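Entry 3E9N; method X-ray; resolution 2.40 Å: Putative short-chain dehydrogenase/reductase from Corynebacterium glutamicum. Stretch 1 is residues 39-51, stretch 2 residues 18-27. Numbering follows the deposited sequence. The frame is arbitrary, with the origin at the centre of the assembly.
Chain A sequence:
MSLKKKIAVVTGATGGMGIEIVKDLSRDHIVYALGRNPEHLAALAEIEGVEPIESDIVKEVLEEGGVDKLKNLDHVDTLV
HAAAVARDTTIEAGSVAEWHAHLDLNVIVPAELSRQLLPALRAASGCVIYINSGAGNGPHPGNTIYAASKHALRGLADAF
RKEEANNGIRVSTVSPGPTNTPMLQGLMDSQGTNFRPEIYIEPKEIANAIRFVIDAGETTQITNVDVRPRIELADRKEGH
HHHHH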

ATOM      1  N   GLU A  39      24.100  32.505  -3.633  1.00 60.77           N
ATOM      2  CA  GLU A  39      24.088  32.950  -5.023  1.00 60.59           C
ATOM      3  C   GLU A  39      22.734  32.643  -5.692  1.00 60.51           C
ATOM      4  O   GLU A  39      22.250  33.429  -6.544  1.00 60.93           O
ATOM      5  CB  GLU A  39      25.263  32.343  -5.821  1.00 60.48           C
ATOM      6  N   HIS A  40      22.104  31.524  -5.314  1.00 59.19           N
ATOM      7  CA  HIS A  40      20.847  31.164  -5.975  1.00 58.20           C
ATOM      8  C   HIS A  40      19.782  32.082  -5.439  1.00 57.30           C
ATOM      9  O   HIS A  40      18.859  32.485  -6.173  1.00 56.58           O
ATOM     10  CB  HIS A  40      20.452  29.709  -5.736  1.00 58.81           C
ATOM     11  CG  HIS A  40      21.256  28.727  -6.526  1.00 59.19           C
ATOM     12  ND1 HIS A  40      21.462  28.855  -7.884  1.00 60.79           N
ATOM     13  CD2 HIS A  40      21.897  27.598  -6.149  1.00 59.54           C
ATOM     14  CE1 HIS A  40      22.195  27.841  -8.310  1.00 62.49           C
ATOM     15  NE2 HIS A  40      22.472  27.063  -7.276  1.00 61.73           N
ATOM     16  N   LEU A  41      19.948  32.428  -4.158  1.00 56.13           N
ATOM     17  CA  LEU A  41      19.014  33.290  -3.432  1.00 55.36           C
ATOM     18  C   LEU A  41      19.031  34.675  -4.047  1.00 55.18           C
ATOM     19  O   LEU A  41      17.981  35.253  -4.328  1.00 54.76           O
ATOM     20  CB  LEU A  41      19.361  33.336  -1.940  1.00 55.39           C
ATOM     21  CG  LEU A  41      18.936  32.139  -1.070  1.00 55.40           C
ATOM     22  CD1 LEU A  41      19.248  32.398   0.406  1.00 56.36           C
ATOM     23  CD2 LEU A  41      17.434  31.799  -1.250  1.00 55.00           C
ATOM     24  N   ALA A  42      20.240  35.178  -4.306  1.00 55.28           N
ATOM     25  CA  ALA A  42      20.407  36.446  -5.014  1.00 54.53           C
ATOM     26  C   ALA A  42      19.780  36.291  -6.375  1.00 54.20           C
ATOM     27  O   ALA A  42      18.949  37.106  -6.796  1.00 54.72           O
ATOM     28  CB  ALA A  42      21.877  36.809  -5.144  1.00 54.84           C
ATOM     29  N   ALA A  43      20.155  35.233  -7.074  1.00 53.50           N
ATOM     30  CA  ALA A  43      19.541  34.993  -8.386  1.00 52.93           C
ATOM     31  C   ALA A  43      17.998  34.984  -8.284  1.00 52.01           C
ATOM     32  O   ALA A  43      17.305  35.609  -9.097  1.00 51.69           O
ATOM     33  CB  ALA A  43      20.082  33.686  -9.021  1.00 52.58           C
ATOM     34  N   LEU A  44      17.472  34.310  -7.263  1.00 50.97           N
ATOM     35  CA  LEU A  44      16.018  34.256  -7.045  1.00 50.70           C
ATOM     36  C   LEU A  44      15.378  35.625  -6.804  1.00 51.04           C
ATOM     37  O   LEU A  44      14.310  35.909  -7.361  1.00 51.32           O
ATOM     38  CB  LEU A  44      15.645  33.292  -5.908  1.00 50.40           C
ATOM     39  CG  LEU A  44      15.761  31.774  -6.138  1.00 49.96           C
ATOM     40  CD1 LEU A  44      15.600  31.046  -4.837  1.00 51.17           C
ATOM     41  CD2 LEU A  44      14.713  31.269  -7.109  1.00 50.21           C
ATOM     42  N   ALA A  45      16.018  36.472  -5.996  1.00 50.63           N
ATOM     43  CA  ALA A  45      15.484  37.814  -5.755  1.00 51.31           C
ATOM     44  C   ALA A  45      15.456  38.698  -7.007  1.00 51.62           C
ATOM     45  O   ALA A  45      14.888  39.786  -6.969  1.00 51.18           O
ATOM     46  CB  ALA A  45      16.252  38.533  -4.611  1.00 51.54           C
ATOM     47  N   GLU A  46      16.081  38.263  -8.095  1.00 51.74           N
ATOM     48  CA  GLU A  46      15.922  39.001  -9.345  1.00 53.15           C
ATOM     49  C   GLU A  46      14.508  38.786  -9.915  1.00 53.87           C
ATOM     50  O   GLU A  46      14.083  39.496 -10.836  1.00 54.40           O
ATOM     51  CB  GLU A  46      17.001  38.636 -10.380  1.00 52.90           C
ATOM     52  N   ILE A  47      13.770  37.823  -9.359  1.00 54.24           N
ATOM     53  CA  ILE A  47      12.409  37.560  -9.853  1.00 54.52           C
ATOM     54  C   ILE A  47      11.461  38.438  -9.087  1.00 54.63           C
ATOM     55  O   ILE A  47      11.578  38.542  -7.878  1.00 55.54           O
ATOM     56  CB  ILE A  47      11.996  36.087  -9.730  1.00 54.29           C
ATOM     57  CG1 ILE A  47      12.874  35.237 -10.642  1.00 54.61           C
ATOM     58  CG2 ILE A  47      10.531  35.932 -10.123  1.00 54.16           C
ATOM     59  CD1 ILE A  47      13.134  33.834 -10.155  1.00 56.11           C
ATOM     60  N   GLU A  48      10.534  39.087  -9.784  1.00 54.85           N
ATOM     61  CA  GLU A  48       9.681  40.071  -9.128  1.00 54.65           C
ATOM     62  C   GLU A  48       8.699  39.360  -8.214  1.00 54.13           C
ATOM     63  O   GLU A  48       7.988  38.430  -8.639  1.00 54.45           O
ATOM     64  CB  GLU A  48       8.942  40.961 -10.144  1.00 54.90           C
ATOM     65  N   GLY A  49       8.658  39.810  -6.963  1.00 53.04           N
ATOM     66  CA  GLY A  49       7.737  39.274  -5.972  1.00 51.25           C
ATOM     67  C   GLY A  49       8.342  38.071  -5.281  1.00 50.21           C
ATOM     68  O   GLY A  49       7.649  37.329  -4.566  1.00 50.30           O
ATOM     69  N   VAL A  50       9.636  37.861  -5.482  1.00 48.35           N
ATOM     70  CA  VAL A  50      10.275  36.799  -4.741  1.00 47.36           C
ATOM     71  C   VAL A  50      10.984  37.362  -3.523  1.00 47.10           C
ATOM     72  O   VAL A  50      11.838  38.220  -3.675  1.00 48.63           O
ATOM     73  CB  VAL A  50      11.233  35.997  -5.610  1.00 47.26           C
ATOM     74  CG1 VAL A  50      12.117  35.092  -4.734  1.00 47.51           C
ATOM     75  CG2 VAL A  50      10.445  35.181  -6.582  1.00 45.51           C
ATOM     76  N   GLU A  51      10.612  36.908  -2.327  1.00 45.62           N
ATOM     77  CA  GLU A  51      11.279  37.292  -1.097  1.00 44.64           C
ATOM     78  C   GLU A  51      12.198  36.198  -0.560  1.00 44.84           C
ATOM     79  O   GLU A  51      11.752  35.273   0.122  1.00 44.87           O
ATOM     80  CB  GLU A  51      10.251  37.674  -0.034  1.00 44.59           C
TER
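Stretch 2 (18-27) GIEIVKDLSR

The centre of the contact is a small apolar cluster in which V22 of stretch 2 lies against both L44 and V50 of stretch 1. V22 CG1 is 3.8 Å from L44 CD2 and 3.7 Å from V50 CG2, both ordinary van der Waals separations, so one methyl group packs against the helix and the strand of stretch 1 at once. The CA-to-CB bonds of all three residues point toward the opposing stretch, and all three are buried. Both valines have chi1 near 167° (t); L44 has chi1 of -73° (m) and chi2 of 169° (t).

V22 and L44 are each in a helix, while V50 is at the start of a strand. The helix of stretch 2 enters from earlier in the chain and carries I19 and V22, with V22 N hydrogen-bonded to G18 O at 2.7 Å and S26 N to V22 O at 3.1 Å. The helix of stretch 1, also continued from earlier in the chain, carries H40 and L44 and is held by hydrogen bonds such as that from L44 N to H40 O at 2.5 Å. The two axes run in the same direction, N to C, at an angle of 13°, and approach to 11.3 Å. That spacing leaves room for side chains between nearly parallel helices. The nearest CA pairs give the register: L44 CA to I19 CA is 7.6 Å, and, in the loop after the helix of stretch 1, I47 CA to K23 CA is 7.5 Å.

One turn before V22, I19 extends the apolar surface. Its CA-to-CB bond points sideways, but the end of the side chain comes nearer to stretch 1, with chi1 of -69° (m) and chi2 of 157° (t). I19 CG1 is 4.5 Å from L44 CD2, a loose contact, whereas I19 CD1 covers one face of the H40 ring. It stands 3.9 Å from H40 ND1, and its position 4.0 Å from the ring centroid and 14° off the normal identifies a CH-pi interaction.

Beyond the helix of stretch 1, a type II turn from I47 to V50 leads into the strand. It is closed by a hydrogen bond from V50 N to I47 O at 3.2 Å and includes G49 at phi 87°, a positive value that favours glycine. Its first and last residues both reach stretch 2: I47 CG2 lies 3.4 Å from S26 OG, and V50 CG2 lies 4.0 Å from S26 CB. I47 also meets the aliphatic part of K23, I47 CD1 to K23 CG at 4.1 Å.

At the polar edge, no hydrogen bond joins the stretches among the modelled atoms, a result qualified by E48, which touches S26 but lacks its side chain beyond CB. The polar groups of S26 and K23 are bonded within stretch 2. S26 OG, with chi1 of 71° (p), donates to K23 O at 2.9 Å. The end of K23 leads away from stretch 1, and K23 NZ forms a salt bridge with E20 OE1 at 3.2 Å. Among the modelled atoms the contact, burying 356 Å² over both sides, is made by van der Waals packing and the CH-pi interaction.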

ATOM      1  N   GLY A  18      13.302  23.353  -6.065  1.00 34.81           N
ATOM      2  CA  GLY A  18      12.790  24.590  -5.493  1.00 34.32           C
ATOM      3  C   GLY A  18      12.957  25.786  -6.422  1.00 33.85           C
ATOM      4  O   GLY A  18      12.057  26.607  -6.580  1.00 34.73           O
ATOM      5  N   ILE A  19      14.104  25.910  -7.060  1.00 33.85           N
ATOM      6  CA  ILE A  19      14.256  26.981  -8.041  1.00 33.81           C
ATOM      7  C   ILE A  19      13.148  26.973  -9.078  1.00 34.48           C
ATOM      8  O   ILE A  19      12.517  28.023  -9.326  1.00 35.43           O
ATOM      9  CB  ILE A  19      15.631  26.932  -8.742  1.00 34.56           C
ATOM     10  CG1 ILE A  19      16.742  27.315  -7.734  1.00 35.68           C
ATOM     11  CG2 ILE A  19      15.664  27.865  -9.999  1.00 31.88           C
ATOM     12  CD1 ILE A  19      18.159  26.769  -8.103  1.00 41.42           C
ATOM     13  N   GLU A  20      12.893  25.815  -9.697  1.00 34.19           N
ATOM     14  CA  GLU A  20      11.816  25.743 -10.684  1.00 34.35           C
ATOM     15  C   GLU A  20      10.446  26.015 -10.037  1.00 34.15           C
ATOM     16  O   GLU A  20       9.579  26.639 -10.654  1.00 33.92           O
ATOM     17  CB  GLU A  20      11.813  24.410 -11.455  1.00 35.22           C
ATOM     18  CG  GLU A  20      13.059  24.111 -12.293  1.00 36.06           C
ATOM     19  CD  GLU A  20      13.325  25.164 -13.339  1.00 43.83           C
ATOM     20  OE1 GLU A  20      14.506  25.494 -13.543  1.00 48.59           O
ATOM     21  OE2 GLU A  20      12.368  25.715 -13.933  1.00 46.57           O
ATOM     22  N   ILE A  21      10.244  25.555  -8.807  1.00 33.33           N
ATOM     23  CA  ILE A  21       8.964  25.786  -8.123  1.00 32.77           C
ATOM     24  C   ILE A  21       8.793  27.294  -7.826  1.00 33.77           C
ATOM     25  O   ILE A  21       7.717  27.872  -8.032  1.00 34.07           O
ATOM     26  CB  ILE A  21       8.840  24.948  -6.818  1.00 31.75           C
ATOM     27  CG1 ILE A  21       8.784  23.456  -7.188  1.00 31.44           C
ATOM     28  CG2 ILE A  21       7.648  25.421  -5.976  1.00 28.65           C
ATOM     29  CD1 ILE A  21       9.007  22.473  -6.019  1.00 29.47           C
ATOM     30  N   VAL A  22       9.863  27.945  -7.385  1.00 34.27           N
ATOM     31  CA  VAL A  22       9.757  29.390  -7.125  1.00 35.13           C
ATOM     32  C   VAL A  22       9.433  30.166  -8.394  1.00 35.26           C
ATOM     33  O   VAL A  22       8.568  31.056  -8.370  1.00 35.23           O
ATOM     34  CB  VAL A  22      11.029  29.992  -6.471  1.00 34.62           C
ATOM     35  CG1 VAL A  22      10.954  31.503  -6.547  1.00 34.31           C
ATOM     36  CG2 VAL A  22      11.170  29.514  -5.012  1.00 34.57           C
ATOM     37  N   LYS A  23      10.109  29.835  -9.502  1.00 35.75           N
ATOM     38  CA  LYS A  23       9.832  30.554 -10.759  1.00 36.37           C
ATOM     39  C   LYS A  23       8.378  30.331 -11.164  1.00 35.99           C
ATOM     40  O   LYS A  23       7.733  31.256 -11.638  1.00 36.87           O
ATOM     41  CB  LYS A  23      10.799  30.173 -11.907  1.00 36.42           C
ATOM     42  CG  LYS A  23      12.263  30.054 -11.502  1.00 40.01           C
ATOM     43  CD  LYS A  23      13.317  30.229 -12.645  1.00 43.31           C
ATOM     44  CE  LYS A  23      13.041  29.271 -13.811  1.00 46.71           C
ATOM     45  NZ  LYS A  23      14.285  28.610 -14.350  1.00 47.88           N
ATOM     46  N   ASP A  24       7.836  29.130 -10.958  1.00 35.09           N
ATOM     47  CA  ASP A  24       6.455  28.873 -11.415  1.00 35.01           C
ATOM     48  C   ASP A  24       5.432  29.643 -10.602  1.00 35.17           C
ATOM     49  O   ASP A  24       4.551  30.279 -11.167  1.00 35.04           O
ATOM     50  CB  ASP A  24       6.093  27.380 -11.396  1.00 35.04           C
ATOM     51  CG  ASP A  24       4.665  27.121 -11.833  1.00 35.38           C
ATOM     52  OD1 ASP A  24       4.460  27.030 -13.038  1.00 38.95           O
ATOM     53  OD2 ASP A  24       3.718  26.996 -11.016  1.00 38.18           O
ATOM     54  N   LEU A  25       5.541  29.546  -9.279  1.00 34.74           N
ATOM     55  CA  LEU A  25       4.590  30.175  -8.360  1.00 34.90           C
ATOM     56  C   LEU A  25       4.624  31.693  -8.364  1.00 34.52           C
ATOM     57  O   LEU A  25       3.687  32.323  -7.886  1.00 32.30           O
ATOM     58  CB  LEU A  25       4.892  29.731  -6.913  1.00 34.57           C
ATOM     59  CG  LEU A  25       4.700  28.246  -6.568  1.00 36.29           C
ATOM     60  CD1 LEU A  25       4.948  28.002  -5.040  1.00 35.55           C
ATOM     61  CD2 LEU A  25       3.292  27.837  -6.982  1.00 35.42           C
ATOM     62  N   SER A  26       5.756  32.250  -8.800  1.00 35.17           N
ATOM     63  CA  SER A  26       5.967  33.692  -8.815  1.00 36.45           C
ATOM     64  C   SER A  26       5.079  34.309  -9.884  1.00 37.63           C
ATOM     65  O   SER A  26       4.927  35.515  -9.915  1.00 38.58           O
ATOM     66  CB  SER A  26       7.448  34.074  -9.035  1.00 36.00           C
ATOM     67  OG  SER A  26       7.896  33.814 -10.367  1.00 37.35           O
ATOM     68  N   ARG A  27       4.499  33.491 -10.761  1.00 38.04           N
ATOM     69  CA  ARG A  27       3.546  34.008 -11.717  1.00 39.57           C
ATOM     70  C   ARG A  27       2.345  34.622 -10.976  1.00 39.28           C
ATOM     71  O   ARG A  27       1.820  35.661 -11.385  1.00 41.25           O
ATOM     72  CB  ARG A  27       3.099  32.933 -12.732  1.00 39.79           C
ATOM     73  CG  ARG A  27       4.284  32.338 -13.589  1.00 44.31           C
ATOM     74  CD  ARG A  27       4.111  30.823 -14.003  1.00 49.65           C
ATOM     75  NE  ARG A  27       2.775  30.539 -14.528  1.00 55.90           N
ATOM     76  CZ  ARG A  27       2.251  29.324 -14.709  1.00 58.82           C
ATOM     77  NH1 ARG A  27       2.933  28.232 -14.414  1.00 56.39           N
ATOM     78  NH2 ARG A  27       1.015  29.202 -15.186  1.00 61.97           N
TER